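Local structure of dihydrocoumarin hydrolase, AncDHCH1 (Pseudomonas sp., 6C2C) at residues Lys43-Pro48 and Ala232-Asp237; Pro122-Gly127 and Gly270-Ser275; Thr211-Val214 and Gln219-Val222; Gly225-Val230 and Lys256-Asp261; Gly280-Arg283 and Gly288-Phe291. The protein probably hydrolyses the lactone dihydrocoumarin at a two-zinc centre of the metallo-beta-lactamase superfamily and is related to methyl-parathion hydrolase. All blocks are in the same frame, centred on the assembly; numbering follows the deposited sequence. Where two conformers were deposited one is given.

Contact 1. Residues Lys43-Pro48 and Ala232-Asp237; sequences KLLNQP and AVQFDD
Leu45 and Val233 make the apolar part of this contact, reaching toward each other tip to tip, with Leu45 CD1 3.7 Å from Val233 CG2. The leucine points CG away from its own carbonyl carbon (chi1 -69°), which sends the branched end across the gap to meet the valine. Both residues are buried, and a branched aliphatic end suits such a place between two short helices. Leu45 is the first residue to leave helix 41-44, and Val233 lies on the short helix 231-234.

The second kind of contact is mixed. The amide of Gln47 arrives on an extended chain, and Gln47 NE2 lies 3.8 Å from Val233 CG1. This is van der Waals contact with a methyl; the hydrogen bond of NE2 goes to Thr52 OG1 on helix 49-58.

The polar link runs through solvent. Water 1 donates to Gln47 OE1 at 2.8 Å and also to Asp237 OD2 at 2.8 Å. The other carboxylate oxygen of Asp237 is bonded to Ser239.

No direct hydrogen bond joins the two segments. Their chemistry is therefore that of an apolar centre edged by one water bridge: methyls meet in the middle, while two acceptors that could not bond to each other are reconciled by the two protons of a single water.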
# COMPACT_ATOMS: atom_id res chain seq x y z
N LYS A 43 -13.98 -11.04 10.81
CA LYS A 43 -13.16 -11.56 11.87
C LYS A 43 -11.97 -10.66 12.26
O LYS A 43 -11.66 -10.55 13.39
CB LYS A 43 -12.64 -12.89 11.44
CG LYS A 43 -12.04 -13.73 12.53
CD LYS A 43 -10.57 -13.46 12.76
CE LYS A 43 -10.13 -13.96 14.13
NZ LYS A 43 -10.92 -13.35 15.18
N LEU A 44 -11.35 -10.03 11.28
CA LEU A 44 -10.14 -9.24 11.52
C LEU A 44 -10.44 -7.89 12.17
O LEU A 44 -9.61 -7.38 12.94
CB LEU A 44 -9.40 -9.04 10.20
CG LEU A 44 -8.81 -10.29 9.58
CD1 LEU A 44 -8.54 -10.00 8.12
CD2 LEU A 44 -7.56 -10.66 10.30
N LEU A 45 -11.56 -7.23 11.82
CA LEU A 45 -11.85 -5.94 12.44
C LEU A 45 -12.21 -6.10 13.91
O LEU A 45 -12.83 -7.09 14.31
CB LEU A 45 -12.99 -5.21 11.70
CG LEU A 45 -12.63 -4.72 10.29
CD1 LEU A 45 -13.89 -4.25 9.57
CD2 LEU A 45 -11.67 -3.54 10.42
N ASN A 46 -11.83 -5.11 14.71
CA ASN A 46 -11.96 -5.20 16.18
C ASN A 46 -13.29 -4.61 16.62
O ASN A 46 -13.38 -3.58 17.30
CB ASN A 46 -10.78 -4.50 16.86
CG ASN A 46 -9.51 -5.31 16.78
OD1 ASN A 46 -9.52 -6.53 16.81
ND2 ASN A 46 -8.38 -4.61 16.65
N GLN A 47 -14.34 -5.24 16.12
CA GLN A 47 -15.71 -4.95 16.51
C GLN A 47 -16.56 -6.16 16.16
O GLN A 47 -16.09 -7.10 15.52
CB GLN A 47 -16.22 -3.67 15.81
CG GLN A 47 -16.51 -3.92 14.32
CD GLN A 47 -17.15 -2.71 13.69
OE1 GLN A 47 -17.38 -1.68 14.35
NE2 GLN A 47 -17.44 -2.81 12.38
N PRO A 48 -17.79 -6.24 16.67
CA PRO A 48 -18.59 -7.45 16.45
C PRO A 48 -18.89 -7.64 14.98
O PRO A 48 -19.16 -6.64 14.29
CB PRO A 48 -19.86 -7.19 17.27
CG PRO A 48 -19.51 -6.08 18.25
CD PRO A 48 -18.45 -5.24 17.52
N ALA A 232 -15.27 0.62 3.74
CA ALA A 232 -16.72 0.59 4.01
C ALA A 232 -17.05 0.62 5.49
O ALA A 232 -18.23 0.78 5.82
CB ALA A 232 -17.35 -0.67 3.38
N VAL A 233 -16.06 0.45 6.37
CA VAL A 233 -16.20 0.56 7.83
C VAL A 233 -15.48 1.79 8.35
O VAL A 233 -16.04 2.59 9.13
CB VAL A 233 -15.66 -0.71 8.53
CG1 VAL A 233 -15.54 -0.47 10.04
CG2 VAL A 233 -16.55 -1.94 8.30
N GLN A 234 -14.23 1.98 7.92
CA GLN A 234 -13.34 2.88 8.64
C GLN A 234 -13.42 4.34 8.21
O GLN A 234 -12.89 5.18 8.93
CB GLN A 234 -11.90 2.36 8.53
CG GLN A 234 -11.70 1.08 9.32
CD GLN A 234 -10.33 0.55 9.09
OE1 GLN A 234 -9.96 0.35 7.94
NE2 GLN A 234 -9.54 0.43 10.15
N PHE A 235 -14.09 4.68 7.10
CA PHE A 235 -14.32 6.09 6.84
C PHE A 235 -15.49 6.61 7.68
O PHE A 235 -15.39 7.70 8.25
CB PHE A 235 -14.61 6.31 5.33
CG PHE A 235 -13.38 6.32 4.45
CD1 PHE A 235 -12.36 7.21 4.67
CD2 PHE A 235 -13.32 5.48 3.33
CE1 PHE A 235 -11.22 7.24 3.81
CE2 PHE A 235 -12.14 5.52 2.46
CZ PHE A 235 -11.14 6.40 2.72
N ASP A 236 -16.57 5.82 7.80
CA ASP A 236 -17.69 6.24 8.65
C ASP A 236 -17.27 6.25 10.11
O ASP A 236 -17.74 7.08 10.91
CB ASP A 236 -18.87 5.31 8.47
CG ASP A 236 -19.62 5.51 7.13
OD1 ASP A 236 -19.53 6.61 6.54
OD2 ASP A 236 -20.36 4.56 6.74
N ASP A 237 -16.45 5.28 10.50
CA ASP A 237 -16.03 5.12 11.89
C ASP A 237 -14.54 4.83 11.97
O ASP A 237 -14.10 3.66 11.99
CB ASP A 237 -16.84 4.01 12.56
CG ASP A 237 -16.54 3.92 14.04
OD1 ASP A 237 -15.67 4.68 14.53
OD2 ASP A 237 -17.18 3.03 14.69
O HOH W 1 -18.66 0.75 14.07

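Contact 2. Residues Pro122-Gly127 and Gly270-Ser275; sequences PDHVGG and GAAHLS. With ZN (zinc ion), chain C.
The dinuclear zinc centre of the metallo-beta-lactamase fold brings these segments together: Asp123 and His124 from one, and His273 from the other, grip the same zinc ion. Asp123 OD2 binds it at 2.3 Å, His124 NE2 at 2.1 Å and His273 NE2 at 2.2 Å. Each histidine is steadied by a second-shell partner at ND1, Asp84 for His124 and the backbone oxygen of Ser68 for His273, which fixes the rotation of the ring and turns NE2 to the metal.

Asp123 and His124 end the HxHxDH sequence that marks this superfamily, in the short helix 122-125, whereas His273 sits in the turn that follows strand 268-270. Asp226 OD2 and water 2 complete the zinc ion's shell. The water, 1.9 Å from the metal, also donates to Asp123 OD1 at 2.6 Å, so the aspartate uses one oxygen for the zinc and the other to orient the water. With chi1 at 53°, its carboxylate stands between backbone N and carbonyl carbon. It is nearly coplanar with the His273 ring (14°), and Asp123 OD2 lies at that ring's edge, 3.0 Å from His273 CE1.

The imidazoles of His124 and His273 come from opposite directions, their planes 82° apart. Ala272 packs against both rings: its CB touches the edge of the His124 ring, 3.4 Å from His124 CE1, and lies over one face of the His273 ring. A small methyl suits a place so close to two metal ligands.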
# COMPACT_ATOMS: atom_id res chain seq x y z
N PRO A 122 4.33 -8.16 4.77
CA PRO A 122 4.75 -8.89 3.57
C PRO A 122 4.21 -8.34 2.29
O PRO A 122 4.90 -8.44 1.28
CB PRO A 122 4.19 -10.30 3.80
CG PRO A 122 3.13 -10.10 4.78
CD PRO A 122 3.65 -9.03 5.72
N ASP A 123 3.03 -7.77 2.31
CA ASP A 123 2.39 -7.21 1.12
C ASP A 123 2.91 -5.84 0.80
O ASP A 123 2.43 -5.23 -0.15
CB ASP A 123 0.88 -7.16 1.31
CG ASP A 123 0.42 -6.42 2.62
OD1 ASP A 123 0.93 -6.58 3.72
OD2 ASP A 123 -0.50 -5.65 2.50
N HIS A 124 3.96 -5.39 1.49
CA HIS A 124 4.64 -4.14 1.11
C HIS A 124 6.10 -4.31 0.78
O HIS A 124 6.63 -3.53 -0.04
CB HIS A 124 4.48 -3.08 2.22
CG HIS A 124 3.01 -2.85 2.53
ND1 HIS A 124 2.29 -1.77 2.06
CD2 HIS A 124 2.12 -3.65 3.16
CE1 HIS A 124 1.02 -1.90 2.40
NE2 HIS A 124 0.89 -3.06 3.07
N VAL A 125 6.76 -5.32 1.34
CA VAL A 125 8.17 -5.55 1.06
C VAL A 125 8.44 -6.77 0.19
O VAL A 125 9.58 -6.91 -0.28
CB VAL A 125 9.00 -5.69 2.37
CG1 VAL A 125 8.97 -4.38 3.14
CG2 VAL A 125 8.55 -6.88 3.28
N GLY A 126 7.46 -7.69 -0.02
CA GLY A 126 7.75 -8.93 -0.75
C GLY A 126 8.26 -8.66 -2.15
O GLY A 126 9.18 -9.36 -2.64
N GLY A 127 7.75 -7.59 -2.77
CA GLY A 127 8.20 -7.24 -4.12
C GLY A 127 9.66 -6.84 -4.22
O GLY A 127 10.20 -6.82 -5.34
N GLY A 270 -3.34 8.61 -1.12
CA GLY A 270 -3.28 7.30 -1.74
C GLY A 270 -3.05 6.29 -0.65
O GLY A 270 -2.20 6.49 0.24
N ALA A 271 -3.78 5.19 -0.70
CA ALA A 271 -3.67 4.22 0.38
C ALA A 271 -3.61 2.79 -0.18
O ALA A 271 -4.35 2.44 -1.10
CB ALA A 271 -4.87 4.38 1.30
N ALA A 272 -2.72 1.96 0.43
CA ALA A 272 -2.39 0.61 -0.06
C ALA A 272 -3.59 -0.33 -0.18
O ALA A 272 -3.58 -1.22 -1.05
CB ALA A 272 -1.36 -0.06 0.87
N HIS A 273 -4.64 -0.13 0.65
CA HIS A 273 -5.76 -1.09 0.68
C HIS A 273 -7.10 -0.42 0.39
O HIS A 273 -8.15 -1.00 0.69
CB HIS A 273 -5.80 -1.88 2.02
CG HIS A 273 -4.53 -2.68 2.22
ND1 HIS A 273 -3.99 -3.48 1.24
CD2 HIS A 273 -3.67 -2.70 3.25
CE1 HIS A 273 -2.84 -4.00 1.67
NE2 HIS A 273 -2.64 -3.55 2.88
N LEU A 274 -7.09 0.75 -0.23
CA LEU A 274 -8.31 1.30 -0.84
C LEU A 274 -8.40 0.73 -2.27
O LEU A 274 -7.38 0.49 -2.92
CB LEU A 274 -8.25 2.83 -0.90
CG LEU A 274 -8.30 3.48 0.48
CD1 LEU A 274 -8.30 4.97 0.35
CD2 LEU A 274 -9.59 2.99 1.22
N SER A 275 -9.63 0.48 -2.71
CA SER A 275 -9.86 -0.12 -4.02
C SER A 275 -9.02 0.57 -5.11
O SER A 275 -9.08 1.80 -5.25
CB SER A 275 -11.37 0.00 -4.32
OG SER A 275 -11.75 -0.50 -5.59
ZN ZN C . -0.79 -3.90 3.99
O HOH W 2 -0.10 -4.91 5.39

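Contact 3. Residues Thr211-Val214 and Gln219-Val222; sequences TYVV and QKLV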
# COMPACT_ATOMS: atom_id res chain seq x y z
N THR A 211 4.13 7.46 6.57
CA THR A 211 3.40 8.10 5.50
C THR A 211 4.40 8.85 4.63
O THR A 211 5.35 9.42 5.13
CB THR A 211 2.43 9.08 6.14
OG1 THR A 211 1.42 8.31 6.82
CG2 THR A 211 1.79 10.05 5.12
N TYR A 212 4.15 8.86 3.33
CA TYR A 212 5.07 9.59 2.44
C TYR A 212 4.31 10.73 1.79
O TYR A 212 3.26 10.51 1.13
CB TYR A 212 5.76 8.71 1.39
CG TYR A 212 6.64 7.69 2.09
CD1 TYR A 212 7.89 8.08 2.61
CD2 TYR A 212 6.20 6.39 2.28
CE1 TYR A 212 8.69 7.21 3.29
CE2 TYR A 212 7.03 5.46 2.98
CZ TYR A 212 8.24 5.92 3.52
OH TYR A 212 9.11 5.05 4.21
N VAL A 213 4.86 11.93 1.92
CA VAL A 213 4.18 13.15 1.46
C VAL A 213 4.87 13.61 0.19
O VAL A 213 6.08 13.89 0.20
CB VAL A 213 4.24 14.24 2.52
CG1 VAL A 213 3.60 15.52 1.99
CG2 VAL A 213 3.65 13.70 3.85
N VAL A 214 4.13 13.62 -0.93
CA VAL A 214 4.68 13.95 -2.25
C VAL A 214 4.13 15.29 -2.67
O VAL A 214 2.92 15.48 -2.62
CB VAL A 214 4.26 12.89 -3.28
CG1 VAL A 214 4.87 13.21 -4.64
CG2 VAL A 214 4.66 11.49 -2.74
N GLN A 219 0.79 20.91 -5.53
CA GLN A 219 -0.09 19.75 -5.64
C GLN A 219 0.49 18.67 -4.72
O GLN A 219 1.62 18.21 -4.95
CB GLN A 219 -0.14 19.22 -7.06
CG GLN A 219 -0.48 20.27 -8.14
CD GLN A 219 -1.67 21.14 -7.76
OE1 GLN A 219 -1.55 22.38 -7.65
NE2 GLN A 219 -2.79 20.52 -7.55
N LYS A 220 -0.28 18.27 -3.74
CA LYS A 220 0.18 17.33 -2.70
C LYS A 220 -0.60 16.01 -2.75
O LYS A 220 -1.84 16.00 -2.90
CB LYS A 220 0.06 17.98 -1.32
CG LYS A 220 0.49 17.09 -0.18
CD LYS A 220 0.92 17.86 1.08
CE LYS A 220 -0.21 18.12 2.02
NZ LYS A 220 0.32 18.84 3.29
N LEU A 221 0.13 14.90 -2.61
CA LEU A 221 -0.42 13.55 -2.54
C LEU A 221 0.25 12.90 -1.33
O LEU A 221 1.49 12.80 -1.28
CB LEU A 221 -0.12 12.77 -3.83
CG LEU A 221 -0.36 11.25 -3.78
CD1 LEU A 221 -1.89 10.98 -3.67
CD2 LEU A 221 0.20 10.62 -5.03
N VAL A 222 -0.57 12.42 -0.39
CA VAL A 222 -0.09 11.85 0.85
C VAL A 222 -0.36 10.36 0.79
O VAL A 222 -1.52 9.93 0.70
CB VAL A 222 -0.76 12.53 2.05
CG1 VAL A 222 -0.30 11.88 3.31
CG2 VAL A 222 -0.30 13.96 2.12
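Val214 and Leu221 form the antiparallel hydrogen-bonded pair of this hairpin. Val214 N donates to Leu221 O and Leu221 N to Val214 O, each at 2.8 Å. Next to them, Val213 and Val222 make the non-hydrogen-bonded pair.

Packing is tightest at the Thr211 end. There the side chains of Thr211 and Val222 cross at a slant, and Thr211 CG2 comes to 3.3 Å from Val222 CG1, closer than two methyls normally sit. Both methyls are anti to their backbone N, which throws them against each other, while Thr211 OG1 is turned away to bond with Ser202. Beta-branched residues suit such a place because they fill the space beside an extended backbone.

Toward Gln219 the contact becomes looser and meets solvent. There Lys220 lays the aliphatic part of its chain by Val213, with CD 3.7 Å from Val213 CG1, and a bend at chi3 (90°) carries the ammonium off to a cation-pi contact with Tyr267. Its CA also approaches Val214 O at 3.3 Å as a CH...O contact.

The hairpin lies in the middle of the seven-stranded sheet, with strand 197-201 beside strand 210-216 and strand 268-270 beside strand 219-223. Val214 and Leu221 face strands 19-24 and 27-39 of the other sheet.

Contact 4. Residues Gly225-Val230 and Lys256-Asp261; sequences GDLIHV and KKAFAD. With ZN (zinc ion), chain D; ZN (zinc ion), chain C.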
# COMPACT_ATOMS: atom_id res chain seq x y z
N GLY A 225 -0.07 4.43 3.30
CA GLY A 225 0.28 3.05 3.70
C GLY A 225 -0.96 2.32 4.15
O GLY A 225 -1.98 2.31 3.45
N ASP A 226 -0.88 1.75 5.32
CA ASP A 226 -1.98 1.03 5.91
C ASP A 226 -2.75 1.72 7.08
O ASP A 226 -3.09 1.12 8.05
CB ASP A 226 -1.51 -0.35 6.36
CG ASP A 226 -1.30 -1.33 5.21
OD1 ASP A 226 -1.30 -0.98 4.11
OD2 ASP A 226 -1.10 -2.44 5.54
N LEU A 227 -2.88 3.02 6.97
CA LEU A 227 -3.76 3.71 7.92
C LEU A 227 -5.22 3.30 7.75
O LEU A 227 -6.04 3.65 8.59
CB LEU A 227 -3.65 5.23 7.79
CG LEU A 227 -2.33 5.91 8.14
CD1 LEU A 227 -2.43 7.43 8.31
CD2 LEU A 227 -1.58 5.26 9.32
N ILE A 228 -5.59 2.59 6.67
CA ILE A 228 -6.96 2.10 6.52
C ILE A 228 -6.91 0.74 5.84
O ILE A 228 -6.02 0.47 5.02
CB ILE A 228 -7.81 3.13 5.75
CG1 ILE A 228 -9.29 2.68 5.59
CG2 ILE A 228 -7.21 3.37 4.40
CD1 ILE A 228 -10.31 3.87 5.58
N HIS A 229 -7.84 -0.17 6.21
CA HIS A 229 -7.97 -1.45 5.54
C HIS A 229 -9.32 -1.69 4.92
O HIS A 229 -9.41 -2.45 3.96
CB HIS A 229 -7.70 -2.64 6.48
CG HIS A 229 -6.27 -2.75 6.89
ND1 HIS A 229 -5.70 -1.90 7.82
CD2 HIS A 229 -5.28 -3.59 6.47
CE1 HIS A 229 -4.44 -2.23 7.97
NE2 HIS A 229 -4.16 -3.26 7.20
N VAL A 230 -10.38 -1.11 5.49
CA VAL A 230 -11.75 -1.46 5.10
C VAL A 230 -12.48 -0.14 4.95
O VAL A 230 -13.07 0.39 5.91
CB VAL A 230 -12.43 -2.38 6.11
CG1 VAL A 230 -13.79 -2.77 5.54
CG2 VAL A 230 -11.59 -3.62 6.37
N LYS A 256 -7.14 8.83 12.43
CA LYS A 256 -7.97 10.02 12.69
C LYS A 256 -7.22 11.31 12.34
O LYS A 256 -7.77 12.21 11.67
CB LYS A 256 -8.42 10.00 14.17
CG LYS A 256 -9.29 11.22 14.52
CD LYS A 256 -10.42 11.49 13.45
CE LYS A 256 -11.28 12.64 13.92
NZ LYS A 256 -10.35 13.58 14.67
N LYS A 257 -5.94 11.39 12.73
CA LYS A 257 -5.13 12.58 12.45
C LYS A 257 -5.00 12.79 10.93
O LYS A 257 -5.16 13.90 10.42
CB LYS A 257 -3.76 12.39 13.09
CG LYS A 257 -2.90 13.54 12.91
CD LYS A 257 -1.60 13.44 13.71
CE LYS A 257 -0.89 14.80 13.66
NZ LYS A 257 -1.08 15.56 12.34
N ALA A 258 -4.71 11.71 10.21
CA ALA A 258 -4.52 11.80 8.75
C ALA A 258 -5.82 12.19 8.05
O ALA A 258 -5.79 12.99 7.11
CB ALA A 258 -4.03 10.44 8.22
N PHE A 259 -6.94 11.61 8.45
CA PHE A 259 -8.22 11.97 7.83
C PHE A 259 -8.58 13.41 8.13
O PHE A 259 -8.98 14.17 7.23
CB PHE A 259 -9.36 11.04 8.31
CG PHE A 259 -9.28 9.60 7.78
CD1 PHE A 259 -8.25 9.23 6.92
CD2 PHE A 259 -10.20 8.63 8.22
CE1 PHE A 259 -8.14 7.90 6.41
CE2 PHE A 259 -10.11 7.31 7.72
CZ PHE A 259 -9.06 6.98 6.81
N ALA A 260 -8.42 13.83 9.38
CA ALA A 260 -8.70 15.22 9.70
C ALA A 260 -7.79 16.17 8.93
O ALA A 260 -8.26 17.17 8.36
CB ALA A 260 -8.55 15.45 11.20
N ASP A 261 -6.51 15.84 8.81
CA ASP A 261 -5.60 16.74 8.10
C ASP A 261 -5.94 16.79 6.61
O ASP A 261 -5.85 17.86 5.99
CB ASP A 261 -4.14 16.31 8.32
CG ASP A 261 -3.64 16.53 9.78
OD1 ASP A 261 -4.29 17.25 10.57
OD2 ASP A 261 -2.56 15.98 10.12
ZN ZN D . 0.01 -3.76 6.88
ZN ZN C . -0.79 -3.90 3.99
O HOH W 2 -0.10 -4.91 5.39
O HOH W 3 -1.82 -4.85 7.53
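Phe259 of helix 248-265 has the most surface buried here, and Ile228 meets it at the rim of its ring: Ile228 CD1 lies near the ring plane, 3.6 Å from Phe259 CZ. The two side chains cross at about a right angle, so the terminal methyl of the isoleucine abuts the ring edge. Its chi2 of 148° departs from a staggered value, a modest strain that goes with bringing CD1 to that spot.

Leu227 makes the other half of the contact. Leu227 CD1 presses on the Ala258 methyl, 3.4 Å from Ala258 CB, closer than two carbons usually sit. Alanine suits the helix surface here because its short side chain lets the leucine pack close against the helix.

Between strand 219-223 and helix 231-234 the chain runs as the loop that supplies Asp226, the bridging ligand of the dinuclear metallo-beta-lactamase site. Asp226 OD2 reaches both zinc ions, and lies 2.2 Å from the one in chain D, to which water 3 also binds at 2.2 Å. Water 2 bridges both zinc ions, and His119, His121 and His205 supply the rest of that ion's shell. Leu227 and Ile228, directly after the ligand, turn toward the helix, while Asp226 turns to the metals.

Contact 5. Residues Gly280-Arg283 and Gly288-Phe291; sequences GHIR and GYRF
Arg283 NH1 stands 3.0 Å above the plane of the Arg290 guanidinium, over its centre, so one nitrogen of the first cation sits over the face of the second. The groups are not parallel: their planes are 49° apart, and NH1 leans in toward Arg290 CZ at 3.1 Å. The chains run side by side in the same direction, and the Arg283 chain bends at chi3 (80°) to bring its end across.

The aromatic rings sit on the other side of the sheet. Ile282 CG1 is at the edge of the Phe291 ring, 4.3 Å from Phe291 CD1. Phe291 CE1 also approaches Gly280 CA at 3.5 Å, where the lack of a side chain lets that corner of the ring reach the backbone. Ile282 CG2 touches Tyr289 at an oblique angle, 3.7 Å from Tyr289 CD1. Beyond the hairpin, Phe235 lies nearly parallel to Phe291, and Phe259 meets Tyr289 edge to face.

In the backbone, Arg283 and Arg290 form the hydrogen-bonded pair: Arg283 N to Arg290 O is 3.1 Å and Arg290 N to Arg283 O is 2.8 Å.

The hairpin closing the sheet is therefore two-faced. Ile282 and the rings of Tyr289 and Phe291 lie on the face toward the protein, and two arginines are turned to solvent, where water would probably screen their like charges and allow the guanidinium groups to come so close.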
# COMPACT_ATOMS: atom_id res chain seq x y z
N GLY A 280 -7.65 9.61 -3.89
CA GLY A 280 -8.84 10.45 -3.84
C GLY A 280 -8.65 11.52 -2.79
O GLY A 280 -7.62 11.63 -2.14
N HIS A 281 -9.69 12.32 -2.64
CA HIS A 281 -9.80 13.31 -1.60
C HIS A 281 -10.65 12.77 -0.46
O HIS A 281 -11.33 11.73 -0.56
CB HIS A 281 -10.44 14.58 -2.16
CG HIS A 281 -9.56 15.35 -3.08
ND1 HIS A 281 -9.57 15.19 -4.46
CD2 HIS A 281 -8.68 16.35 -2.83
CE1 HIS A 281 -8.70 16.03 -4.99
NE2 HIS A 281 -8.15 16.73 -4.02
N ILE A 282 -10.58 13.49 0.66
CA ILE A 282 -11.35 13.17 1.86
C ILE A 282 -12.10 14.42 2.31
O ILE A 282 -11.53 15.52 2.33
CB ILE A 282 -10.42 12.64 2.97
CG1 ILE A 282 -9.94 11.25 2.58
CG2 ILE A 282 -11.15 12.50 4.28
CD1 ILE A 282 -9.06 10.58 3.70
N ARG A 283 -13.39 14.28 2.58
CA ARG A 283 -14.09 15.40 3.21
C ARG A 283 -14.76 14.90 4.48
O ARG A 283 -15.11 13.71 4.60
CB ARG A 283 -15.07 16.08 2.24
CG ARG A 283 -16.46 15.51 2.18
CD ARG A 283 -17.40 16.48 1.39
NE ARG A 283 -17.19 16.30 -0.04
CZ ARG A 283 -18.11 15.87 -0.90
NH1 ARG A 283 -19.36 15.65 -0.51
NH2 ARG A 283 -17.77 15.70 -2.17
N GLY A 288 -17.76 11.14 10.76
CA GLY A 288 -16.79 10.39 10.00
C GLY A 288 -16.32 11.17 8.78
O GLY A 288 -16.23 12.40 8.80
N TYR A 289 -16.00 10.43 7.72
CA TYR A 289 -15.37 10.96 6.51
C TYR A 289 -15.97 10.30 5.28
O TYR A 289 -16.47 9.18 5.32
CB TYR A 289 -13.82 10.75 6.54
CG TYR A 289 -13.21 11.53 7.67
CD1 TYR A 289 -12.88 12.87 7.50
CD2 TYR A 289 -13.05 10.95 8.94
CE1 TYR A 289 -12.36 13.64 8.57
CE2 TYR A 289 -12.52 11.70 10.01
CZ TYR A 289 -12.21 13.04 9.84
OH TYR A 289 -11.70 13.79 10.90
N ARG A 290 -15.85 11.00 4.17
CA ARG A 290 -16.29 10.53 2.89
C ARG A 290 -15.09 10.53 1.94
O ARG A 290 -14.43 11.49 1.89
CB ARG A 290 -17.38 11.44 2.35
CG ARG A 290 -17.87 11.15 0.96
CD ARG A 290 -19.24 11.74 0.64
NE ARG A 290 -19.32 12.20 -0.74
CZ ARG A 290 -20.34 12.86 -1.26
NH1 ARG A 290 -20.30 13.27 -2.52
NH2 ARG A 290 -21.38 13.14 -0.51
N PHE A 291 -14.83 9.42 1.25
CA PHE A 291 -13.77 9.36 0.25
C PHE A 291 -14.33 9.77 -1.11
O PHE A 291 -15.44 9.35 -1.49
CB PHE A 291 -13.20 7.95 0.21
CG PHE A 291 -12.04 7.78 -0.71
CD1 PHE A 291 -10.82 8.38 -0.48
CD2 PHE A 291 -12.18 6.95 -1.80
CE1 PHE A 291 -9.73 8.14 -1.38
CE2 PHE A 291 -11.13 6.70 -2.68
CZ PHE A 291 -9.89 7.29 -2.45

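How the contacts relate
From the N terminus, contact 1 opens first at 43-48 and contact 2 next at 122-127. Contact 3 follows as a hairpin and is nested inside the loops of both. Contact 4 opens at 225-230, just after that hairpin; contact 1 closes at 232-237, contact 4 at 256-261 and contact 2 at 270-275. Contact 1 therefore crosses contacts 2 and 4, while contact 4 is nested in contact 2. Contact 5, the last hairpin, comes after all. Contacts 2 and 4 meet at the zinc centre and share water 2. Contacts 3 and 5 belong to one sheet, and helix 248-265 ties contact 4 to contact 5. Contact 1 touches contacts 4 and 5 through Gln234 and Phe235.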